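Local coordinates for Low molecular weight phosphotyrosine protein phosphatase (Vibrio cholerae, PDB 6U1P) that probably removes phosphate from phosphotyrosine in proteins, as a low molecular weight protein tyrosine phosphatase, at residues B[23-26]-B[27-31]; B[58-62]-B[63-67]; B[76-79]-B[80-84]; B[103-106]-B[107-110]. All coordinates share one frame; numbering follows the deposited sequence.

Interaction 1: residues B[23-26]-B[27-31]; sequences EIIL and RDKIR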
loop_
_atom_site.group_PDB
_atom_site.type_symbol
_atom_site.label_atom_id
_atom_site.label_comp_id
_atom_site.label_asym_id
_atom_site.label_seq_id
_atom_site.Cartn_x
_atom_site.Cartn_y
_atom_site.Cartn_z
ATOM N N GLU B 23 4.574 7.414 17.283
ATOM C CA GLU B 23 3.838 7.747 18.506
ATOM C C GLU B 23 3.536 6.495 19.315
ATOM O O GLU B 23 3.814 6.431 20.519
ATOM C CB GLU B 23 2.524 8.459 18.155
ATOM C CG GLU B 23 1.616 8.721 19.372
ATOM C CD GLU B 23 0.294 9.410 19.021
ATOM O OE1 GLU B 23 0.071 9.719 17.833
ATOM O OE2 GLU B 23 -0.526 9.643 19.938
ATOM N N ILE B 24 3.004 5.472 18.648
ATOM C CA ILE B 24 2.622 4.248 19.334
ATOM C C ILE B 24 3.844 3.561 19.902
ATOM O O ILE B 24 3.839 3.100 21.056
ATOM C CB ILE B 24 1.862 3.343 18.353
ATOM C CG1 ILE B 24 0.478 3.934 18.079
ATOM C CG2 ILE B 24 1.758 1.916 18.882
ATOM C CD1 ILE B 24 -0.007 3.660 16.653
ATOM N N ILE B 25 4.923 3.511 19.118
ATOM C CA ILE B 25 6.141 2.843 19.570
ATOM C C ILE B 25 6.799 3.623 20.703
ATOM O O ILE B 25 7.195 3.039 21.718
ATOM C CB ILE B 25 7.095 2.611 18.385
ATOM C CG1 ILE B 25 6.427 1.643 17.385
ATOM C CG2 ILE B 25 8.434 2.055 18.881
ATOM C CD1 ILE B 25 7.171 1.434 16.077
ATOM N N LEU B 26 6.898 4.951 20.564
ATOM C CA LEU B 26 7.457 5.760 21.642
ATOM C C LEU B 26 6.647 5.599 22.920
ATOM O O LEU B 26 7.205 5.335 23.991
ATOM C CB LEU B 26 7.515 7.236 21.237
ATOM C CG LEU B 26 8.709 7.553 20.351
ATOM C CD1 LEU B 26 8.593 8.948 19.767
ATOM C CD2 LEU B 26 9.998 7.412 21.149
ATOM N N ARG B 27 5.320 5.720 22.816
ATOM C CA ARG B 27 4.473 5.617 24.001
ATOM C C ARG B 27 4.750 4.327 24.764
ATOM O O ARG B 27 4.911 4.340 25.990
ATOM C CB ARG B 27 3.002 5.696 23.594
ATOM C CG ARG B 27 2.047 5.456 24.758
ATOM C CD ARG B 27 0.603 5.775 24.370
ATOM N NE ARG B 27 0.477 7.190 24.022
ATOM C CZ ARG B 27 0.070 7.641 22.838
ATOM N NH1 ARG B 27 -0.267 6.784 21.865
ATOM N NH2 ARG B 27 0.022 8.948 22.624
ATOM N N ASP B 28 4.869 3.220 24.043
ATOM C CA ASP B 28 5.119 1.921 24.659
ATOM C C ASP B 28 6.470 1.893 25.365
ATOM O O ASP B 28 6.580 1.451 26.521
ATOM C CB ASP B 28 5.046 0.848 23.575
ATOM C CG ASP B 28 5.380 -0.527 24.087
ATOM O OD1 ASP B 28 6.558 -0.793 24.392
ATOM O OD2 ASP B 28 4.457 -1.356 24.153
ATOM N N LYS B 29 7.517 2.357 24.681
ATOM C CA LYS B 29 8.837 2.308 25.296
ATOM C C LYS B 29 8.914 3.263 26.470
ATOM O O LYS B 29 9.605 2.982 27.459
ATOM C CB LYS B 29 9.915 2.599 24.255
ATOM C CG LYS B 29 9.864 1.606 23.093
ATOM C CD LYS B 29 11.223 1.336 22.520
ATOM C CE LYS B 29 11.229 0.034 21.755
ATOM N NZ LYS B 29 10.385 -1.010 22.424
ATOM N N ILE B 30 8.187 4.377 26.398
ATOM C CA ILE B 30 8.119 5.267 27.548
ATOM C C ILE B 30 7.481 4.538 28.721
ATOM O O ILE B 30 7.977 4.589 29.854
ATOM C CB ILE B 30 7.350 6.549 27.184
ATOM C CG1 ILE B 30 8.193 7.418 26.251
ATOM C CG2 ILE B 30 6.983 7.319 28.433
ATOM C CD1 ILE B 30 7.392 8.399 25.440
ATOM N N ARG B 31 6.420 3.781 28.451
ATOM C CA ARG B 31 5.728 3.114 29.541
ATOM C C ARG B 31 6.560 1.969 30.106
ATOM O O ARG B 31 6.496 1.705 31.310
ATOM C CB ARG B 31 4.367 2.622 29.049
ATOM C CG ARG B 31 3.585 1.791 30.037
ATOM C CD ARG B 31 2.609 0.867 29.319
ATOM N NE ARG B 31 3.227 0.136 28.210
ATOM C CZ ARG B 31 3.803 -1.058 28.327
ATOM N NH1 ARG B 31 3.848 -1.659 29.511
ATOM N NH2 ARG B 31 4.337 -1.648 27.261
#
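Glu23 and Arg27, one helical turn apart, run alongside each other on helix 18-32, the connecting helix of the beta-alpha-beta unit that runs from strand 6-12 to strand 37-43 in this phosphatase fold. The backbone bonds are those of a regular alpha helix. Arg27 N donates to Glu23 O at 2.8 Å, Asp28 N and Lys29 N follow with Ile24 O and Ile25 O, and Ile30 N reaches Leu26 O, again at 2.8 Å.

The charged pair rides on the side facing strand 37-43. Both side chains leave with CG anti to the backbone N (chi1 174° in each), which lays them next to one another, and the Arg27 chain then bends at chi3 to bring its guanidinium to the carboxylate. Glu23 OE2 and Arg27 NH2 form a salt bridge of 2.8 Å, the oxygen in the guanidinium plane and accepting on its anti lone pair; with the planes 70° apart the contact is a single hydrogen bond, through NH2 alone. Ser41 OG holds OE1 and Asn70 ND2 also bonds OE2, which fixes the buried carboxylate. Arg40 brings a second guanidinium close to that of Arg27, and the Glu23 side chain touches both arginines.

Apolar packing goes several ways. Ile24 and Ile25 lean on Leu60 of helix 54-62, Leu26 and Ile30 on Val39 and Ile37 of strand 37-43, while Ile25 and Leu26 also touch Ala145 of the second subunit. Within the helix, Ile30 folds back over the preceding turn, its CD1 4.4 Å from Leu26 CB and 3.4 Å from Leu26 O.

Interaction 2: residues B[58-62]-B[63-67]; sequences QALQD and YGYHP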
loop_
_atom_site.group_PDB
_atom_site.type_symbol
_atom_site.label_atom_id
_atom_site.label_comp_id
_atom_site.label_asym_id
_atom_site.label_seq_id
_atom_site.Cartn_x
_atom_site.Cartn_y
_atom_site.Cartn_z
ATOM N N GLN B 58 -1.411 -2.597 11.110
ATOM C CA GLN B 58 -1.159 -4.038 11.102
ATOM C C GLN B 58 0.323 -4.336 11.279
ATOM O O GLN B 58 0.688 -5.295 11.968
ATOM C CB GLN B 58 -1.686 -4.675 9.815
ATOM C CG GLN B 58 -1.255 -6.159 9.622
ATOM C CD GLN B 58 -2.002 -7.160 10.528
ATOM O OE1 GLN B 58 -1.413 -7.756 11.439
ATOM N NE2 GLN B 58 -3.298 -7.351 10.268
ATOM N N ALA B 59 1.193 -3.516 10.684
ATOM C CA ALA B 59 2.620 -3.714 10.898
ATOM C C ALA B 59 2.984 -3.526 12.375
ATOM O O ALA B 59 3.768 -4.300 12.926
ATOM C CB ALA B 59 3.418 -2.774 9.984
ATOM N N LEU B 60 2.350 -2.572 13.061
ATOM C CA LEU B 60 2.607 -2.436 14.496
ATOM C C LEU B 60 2.161 -3.678 15.257
ATOM O O LEU B 60 2.858 -4.146 16.168
ATOM C CB LEU B 60 1.908 -1.200 15.058
ATOM C CG LEU B 60 2.470 0.150 14.610
ATOM C CD1 LEU B 60 1.543 1.257 15.005
ATOM C CD2 LEU B 60 3.830 0.438 15.202
ATOM N N GLN B 61 0.990 -4.218 14.911
ATOM C CA GLN B 61 0.539 -5.437 15.563
ATOM C C GLN B 61 1.503 -6.589 15.302
ATOM O O GLN B 61 1.821 -7.357 16.215
ATOM C CB GLN B 61 -0.868 -5.790 15.084
ATOM C CG GLN B 61 -1.912 -4.763 15.505
ATOM C CD GLN B 61 -3.301 -5.091 14.976
ATOM O OE1 GLN B 61 -3.496 -5.285 13.774
ATOM N NE2 GLN B 61 -4.271 -5.165 15.881
ATOM N N ASP B 62 1.997 -6.714 14.067
ATOM C CA ASP B 62 2.904 -7.813 13.761
ATOM C C ASP B 62 4.109 -7.810 14.688
ATOM O O ASP B 62 4.593 -8.879 15.071
ATOM C CB ASP B 62 3.351 -7.733 12.303
ATOM C CG ASP B 62 2.240 -8.102 11.338
ATOM O OD1 ASP B 62 1.309 -8.830 11.753
ATOM O OD2 ASP B 62 2.286 -7.644 10.177
ATOM N N TYR B 63 4.545 -6.631 15.134
ATOM C CA TYR B 63 5.703 -6.515 16.011
ATOM C C TYR B 63 5.319 -6.396 17.481
ATOM O O TYR B 63 6.152 -6.004 18.295
ATOM C CB TYR B 63 6.576 -5.332 15.587
ATOM C CG TYR B 63 7.367 -5.645 14.346
ATOM C CD1 TYR B 63 8.306 -6.674 14.340
ATOM C CD2 TYR B 63 7.143 -4.953 13.165
ATOM C CE1 TYR B 63 9.024 -6.997 13.183
ATOM C CE2 TYR B 63 7.852 -5.262 12.011
ATOM C CZ TYR B 63 8.790 -6.287 12.028
ATOM O OH TYR B 63 9.482 -6.579 10.882
ATOM N N GLY B 64 4.080 -6.737 17.835
ATOM C CA GLY B 64 3.675 -6.792 19.225
ATOM C C GLY B 64 3.230 -5.485 19.851
ATOM O O GLY B 64 3.009 -5.451 21.061
ATOM N N TYR B 65 3.083 -4.412 19.081
ATOM C CA TYR B 65 2.512 -3.177 19.609
ATOM C C TYR B 65 0.991 -3.164 19.498
ATOM O O TYR B 65 0.408 -3.687 18.546
ATOM C CB TYR B 65 3.065 -1.958 18.881
ATOM C CG TYR B 65 4.525 -1.787 19.096
ATOM C CD1 TYR B 65 5.007 -1.071 20.184
ATOM C CD2 TYR B 65 5.434 -2.352 18.230
ATOM C CE1 TYR B 65 6.360 -0.925 20.390
ATOM C CE2 TYR B 65 6.783 -2.205 18.430
ATOM C CZ TYR B 65 7.238 -1.487 19.504
ATOM O OH TYR B 65 8.584 -1.344 19.698
ATOM N N HIS B 66 0.354 -2.552 20.487
ATOM C CA HIS B 66 -1.091 -2.398 20.473
ATOM C C HIS B 66 -1.441 -1.032 19.904
ATOM O O HIS B 66 -1.235 -0.018 20.585
ATOM C CB HIS B 66 -1.666 -2.545 21.873
ATOM C CG HIS B 66 -3.155 -2.416 21.916
ATOM N ND1 HIS B 66 -3.995 -3.349 21.343
ATOM C CD2 HIS B 66 -3.953 -1.450 22.430
ATOM C CE1 HIS B 66 -5.249 -2.966 21.510
ATOM N NE2 HIS B 66 -5.251 -1.819 22.168
ATOM N N PRO B 67 -1.963 -0.948 18.691
ATOM C CA PRO B 67 -2.214 0.370 18.084
ATOM C C PRO B 67 -3.529 0.989 18.563
ATOM O O PRO B 67 -4.571 0.964 17.898
ATOM C CB PRO B 67 -2.264 0.047 16.588
ATOM C CG PRO B 67 -2.787 -1.365 16.524
ATOM C CD PRO B 67 -2.433 -2.052 17.840
#
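Leu60 O, in the last turn of helix 54-62, receives Tyr65 N at 2.9 Å, and Gln61 O receives Gly64 N at 2.8 Å. Together these make a Schellman motif, with Gly64 as the C-prime residue at positive phi (85°). The Gly64 N-H points quite straight at Gln61 O but arrives from above the carbonyl plane. Tyr63, where the chain leaves helical angles, has weak bonds from its N to Ala59 O and Leu60 O. The returning loop also sets Tyr65 O 3.5 Å from Gln61 CA in a CA-H...O contact.

Among the side chains, Leu60 and Tyr65 meet through their CB atoms at 4.1 Å, and Leu60 O lies at the edge of the Tyr65 ring, in its plane. Farther along, Pro67 turns back against the helix. Gln61 keeps CG beside its backbone N (chi1 -65°) and extends beyond it, crossing the proline at about a right angle with CG 3.6 Å from Pro67 CD; Pro67 CB approaches Leu60 CD1. Tyr65 OH bonds Glu142 of the second subunit, with a weaker link to Lys29 on helix 18-32.

The polar work of the cap is thus done by the backbone, which satisfies carbonyls left over at the helix end; the hydrocarbon contacts of Leu60, Gln61 and Pro67 seat the outgoing loop, and the Tyr65 hydroxyl carries the contact into the dimer interface.

Interaction 3: residues B[76-79]-B[80-84]; sequences TQQD and FIEHD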
loop_
_atom_site.group_PDB
_atom_site.type_symbol
_atom_site.label_atom_id
_atom_site.label_comp_id
_atom_site.label_asym_id
_atom_site.label_seq_id
_atom_site.Cartn_x
_atom_site.Cartn_y
_atom_site.Cartn_z
ATOM N N THR B 76 -0.061 22.600 14.305
ATOM C CA THR B 76 -0.567 23.937 14.577
ATOM C C THR B 76 0.553 24.822 15.119
ATOM O O THR B 76 1.667 24.365 15.398
ATOM C CB THR B 76 -1.713 23.895 15.585
ATOM O OG1 THR B 76 -1.172 23.651 16.889
ATOM C CG2 THR B 76 -2.689 22.781 15.233
ATOM N N GLN B 77 0.245 26.117 15.276
ATOM C CA GLN B 77 1.234 27.035 15.834
ATOM C C GLN B 77 1.476 26.759 17.314
ATOM O O GLN B 77 2.623 26.805 17.780
ATOM C CB GLN B 77 0.787 28.480 15.611
ATOM C CG GLN B 77 1.149 29.027 14.242
ATOM C CD GLN B 77 2.642 28.949 13.978
ATOM O OE1 GLN B 77 3.454 29.273 14.850
ATOM N NE2 GLN B 77 3.012 28.508 12.779
ATOM N N GLN B 78 0.413 26.422 18.056
ATOM C CA GLN B 78 0.553 26.085 19.470
ATOM C C GLN B 78 1.458 24.880 19.691
ATOM O O GLN B 78 2.063 24.747 20.764
ATOM C CB GLN B 78 -0.820 25.829 20.088
ATOM C CG GLN B 78 -0.853 26.012 21.597
ATOM C CD GLN B 78 -0.608 27.449 22.016
ATOM O OE1 GLN B 78 -0.624 28.359 21.193
ATOM N NE2 GLN B 78 -0.377 27.657 23.305
ATOM N N ASP B 79 1.554 23.986 18.703
ATOM C CA ASP B 79 2.428 22.825 18.832
ATOM C C ASP B 79 3.886 23.245 19.022
ATOM O O ASP B 79 4.624 22.610 19.788
ATOM C CB ASP B 79 2.283 21.915 17.608
ATOM C CG ASP B 79 0.963 21.135 17.599
ATOM O OD1 ASP B 79 0.469 20.742 18.678
ATOM O OD2 ASP B 79 0.416 20.916 16.501
ATOM N N PHE B 80 4.324 24.300 18.322
ATOM C CA PHE B 80 5.705 24.768 18.467
ATOM C C PHE B 80 5.975 25.354 19.851
ATOM O O PHE B 80 7.122 25.338 20.314
ATOM C CB PHE B 80 6.029 25.814 17.401
ATOM C CG PHE B 80 5.883 25.307 15.993
ATOM C CD1 PHE B 80 6.674 24.264 15.535
ATOM C CD2 PHE B 80 4.963 25.880 15.126
ATOM C CE1 PHE B 80 6.543 23.794 14.237
ATOM C CE2 PHE B 80 4.824 25.418 13.834
ATOM C CZ PHE B 80 5.612 24.367 13.387
ATOM N N ILE B 81 4.949 25.864 20.521
ATOM C CA ILE B 81 5.117 26.397 21.865
ATOM C C ILE B 81 4.920 25.316 22.915
ATOM O O ILE B 81 5.736 25.169 23.831
ATOM C CB ILE B 81 4.134 27.565 22.093
ATOM C CG1 ILE B 81 4.238 28.599 20.965
ATOM C CG2 ILE B 81 4.366 28.191 23.457
ATOM C CD1 ILE B 81 2.981 29.411 20.768
ATOM N N GLU B 82 3.855 24.524 22.773
ATOM C CA GLU B 82 3.462 23.613 23.842
ATOM C C GLU B 82 4.410 22.427 23.966
ATOM O O GLU B 82 4.592 21.897 25.072
ATOM C CB GLU B 82 2.026 23.137 23.616
ATOM C CG GLU B 82 1.429 22.343 24.778
ATOM C CD GLU B 82 0.538 23.188 25.695
ATOM O OE1 GLU B 82 0.155 24.315 25.307
ATOM O OE2 GLU B 82 0.213 22.713 26.806
ATOM N N HIS B 83 5.037 22.010 22.866
ATOM C CA HIS B 83 5.839 20.794 22.844
ATOM C C HIS B 83 7.309 21.100 23.105
ATOM O O HIS B 83 7.847 22.122 22.667
ATOM C CB HIS B 83 5.699 20.087 21.501
ATOM C CG HIS B 83 4.361 19.453 21.284
ATOM N ND1 HIS B 83 3.875 18.445 22.089
ATOM C CD2 HIS B 83 3.411 19.679 20.348
ATOM C CE1 HIS B 83 2.686 18.066 21.649
ATOM N NE2 HIS B 83 2.382 18.799 20.594
ATOM N N ASP B 84 7.970 20.173 23.798
ATOM C CA ASP B 84 9.374 20.378 24.140
ATOM C C ASP B 84 10.304 19.997 22.995
ATOM O O ASP B 84 11.233 20.754 22.686
ATOM C CB ASP B 84 9.702 19.594 25.397
ATOM C CG ASP B 84 8.715 19.865 26.502
ATOM O OD1 ASP B 84 8.270 18.888 27.132
ATOM O OD2 ASP B 84 8.391 21.056 26.748
#
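Asp79 links the start of the short helix 77-82 to His83, the residue just past its end. Its CG lies beside its own backbone N (chi1 -74°), a setting that turns the carboxylate back toward the helix start: OD2 accepts from Thr76 N at 2.8 Å, while Asp79 N donates to Thr76 OG1 at 3.3 Å. This reciprocal pair is a capping box with Thr76 as N-cap. In the other direction, His83 N bonds Asp79 O at 3.2 Å, setting the histidine alongside, and its NE2 gives OD1 a weak, bent bond of 3.3 Å, with the ring and carboxylate planes 32° apart. His83 ND1 bonds Ser7 OG, and a glycerol, probably from the crystallisation liquor, also bonds OD1.

Phe80 is turned inward against Leu97 and Ile100 of helix 91-100. The Gln77 amide crosses its ring at 44° between planes, NE2 standing 3.7 Å from CE2, and that NE2 is itself bonded to Ile100 O.

Gln78 contributes mainly through its carbonyl, which receives Glu82 N at 2.7 Å; its bent side chain brings OE1 to 3.8 Å from Ile81 CD1.

One carboxylate therefore accepts from the N-cap N-H and, weakly, from the histidine beyond the helix, and its negative charge near the N-terminal end would probably interact favourably with the helix dipole.

Interaction 4: residues B[103-106]-B[107-110]; sequences AEHK and NKLA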
loop_
_atom_site.group_PDB
_atom_site.type_symbol
_atom_site.label_atom_id
_atom_site.label_comp_id
_atom_site.label_asym_id
_atom_site.label_seq_id
_atom_site.Cartn_x
_atom_site.Cartn_y
_atom_site.Cartn_z
ATOM N N ALA B 103 11.109 31.625 15.338
ATOM C CA ALA B 103 12.532 31.466 15.644
ATOM C C ALA B 103 12.791 31.083 17.094
ATOM O O ALA B 103 13.788 30.418 17.388
ATOM C CB ALA B 103 13.274 32.752 15.310
ATOM N N GLU B 104 11.886 31.450 17.996
ATOM C CA GLU B 104 11.987 31.110 19.409
ATOM C C GLU B 104 11.992 29.600 19.664
ATOM O O GLU B 104 12.460 29.158 20.715
ATOM C CB GLU B 104 10.813 31.768 20.158
ATOM C CG GLU B 104 10.473 33.215 19.725
ATOM C CD GLU B 104 9.687 33.321 18.431
ATOM O OE1 GLU B 104 9.979 32.556 17.510
ATOM O OE2 GLU B 104 8.812 34.203 18.290
ATOM N N HIS B 105 11.467 28.793 18.742
ATOM C CA HIS B 105 11.308 27.353 18.948
ATOM C C HIS B 105 12.017 26.491 17.903
ATOM O O HIS B 105 11.907 25.258 17.953
ATOM C CB HIS B 105 9.812 27.017 18.982
ATOM C CG HIS B 105 9.056 27.802 20.009
ATOM N ND1 HIS B 105 9.556 28.061 21.269
ATOM C CD2 HIS B 105 7.835 28.382 19.967
ATOM C CE1 HIS B 105 8.674 28.764 21.958
ATOM N NE2 HIS B 105 7.621 28.973 21.190
ATOM N N LYS B 106 12.742 27.096 16.959
ATOM C CA LYS B 106 13.303 26.319 15.862
ATOM C C LYS B 106 14.394 25.366 16.321
ATOM O O LYS B 106 14.673 24.389 15.622
ATOM C CB LYS B 106 13.817 27.255 14.772
ATOM C CG LYS B 106 12.696 28.039 14.105
ATOM C CD LYS B 106 13.221 29.050 13.113
ATOM C CE LYS B 106 13.707 28.381 11.853
ATOM N NZ LYS B 106 13.843 29.385 10.773
ATOM N N ASN B 107 14.987 25.601 17.494
ATOM C CA ASN B 107 15.958 24.661 18.039
ATOM C C ASN B 107 15.306 23.366 18.494
ATOM O O ASN B 107 16.022 22.390 18.737
ATOM C CB ASN B 107 16.708 25.276 19.225
ATOM C CG ASN B 107 15.906 25.191 20.522
ATOM O OD1 ASN B 107 14.865 25.846 20.677
ATOM N ND2 ASN B 107 16.375 24.360 21.450
ATOM N N LYS B 108 13.978 23.339 18.625
ATOM C CA LYS B 108 13.269 22.126 19.019
ATOM C C LYS B 108 13.036 21.178 17.850
ATOM O O LYS B 108 12.474 20.100 18.058
ATOM C CB LYS B 108 11.927 22.483 19.685
ATOM C CG LYS B 108 11.999 23.709 20.615
ATOM C CD LYS B 108 11.073 23.588 21.825
ATOM C CE LYS B 108 9.835 24.475 21.719
ATOM N NZ LYS B 108 8.992 24.470 22.967
ATOM N N LEU B 109 13.453 21.545 16.640
ATOM C CA LEU B 109 13.193 20.763 15.439
ATOM C C LEU B 109 14.394 19.882 15.124
ATOM O O LEU B 109 15.539 20.335 15.184
ATOM C CB LEU B 109 12.901 21.680 14.249
ATOM C CG LEU B 109 11.453 22.099 13.996
ATOM C CD1 LEU B 109 10.739 22.474 15.284
ATOM C CD2 LEU B 109 11.408 23.250 13.010
ATOM N N ALA B 110 14.125 18.630 14.761
ATOM C CA ALA B 110 15.186 17.690 14.427
ATOM C C ALA B 110 14.585 16.501 13.685
ATOM O O ALA B 110 13.375 16.260 13.738
ATOM C CB ALA B 110 15.947 17.232 15.676
#
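The Lys108 chain runs along His105 in the turn that leads from helix 91-100 into strand 109-111, an edge strand, within this chain, of the parallel sheet. Two successive backbone bonds shape this turn, Lys108 N to His105 O at 2.9 Å and Leu109 N to Lys106 O at 3.3 Å.

The lysine chain is bent at chi2 (-146°) and again at chi3 (-106°), and these kinks carry it back along the histidine instead of letting it run straight outward. Its CG rests 3.1 Å from His105 O, and its CE comes obliquely to the imidazole, 3.6 Å from ND1. The ammonium itself goes to helix 77-82 and the residue following it: NZ bonds His83 O, with a weak second bond to Ile81 O. On one face of the His105 ring, Glu104 CB sits over the centre, 4.0 Å above the plane, and Phe80 and Ile81 also touch this histidine.

Asn107 holds CG between its backbone N and carbonyl carbon (chi1 81°), bringing OD1 back over the turn to 4.0 Å from His105 C. Leu109 packs against Leu94, Leu97 and Leu98 of helix 91-100, while its CD1 stands 4.0 Å from His105 O.

Along the chain the four contacts come in series, each finished before the next begins, and in space they form two touching pairs. Interactions 1 and 2, with centres about 12 Å apart, join helix 18-32, which links the neighbouring strands 37-43 and 6-12, to the end of helix 54-62; both reach the second subunit. Interactions 3 and 4, centres about 10 Å apart, bring helix 77-82 against the turn into strand 109-111, at the other edge of the same parallel sheet from 37-43. Interactions 2 and 4 lie on opposite sides of the chain's centre, their own centres about 32 Å apart. One pair thus helps build the dimer interface, while no other chain of the assembly touches the second.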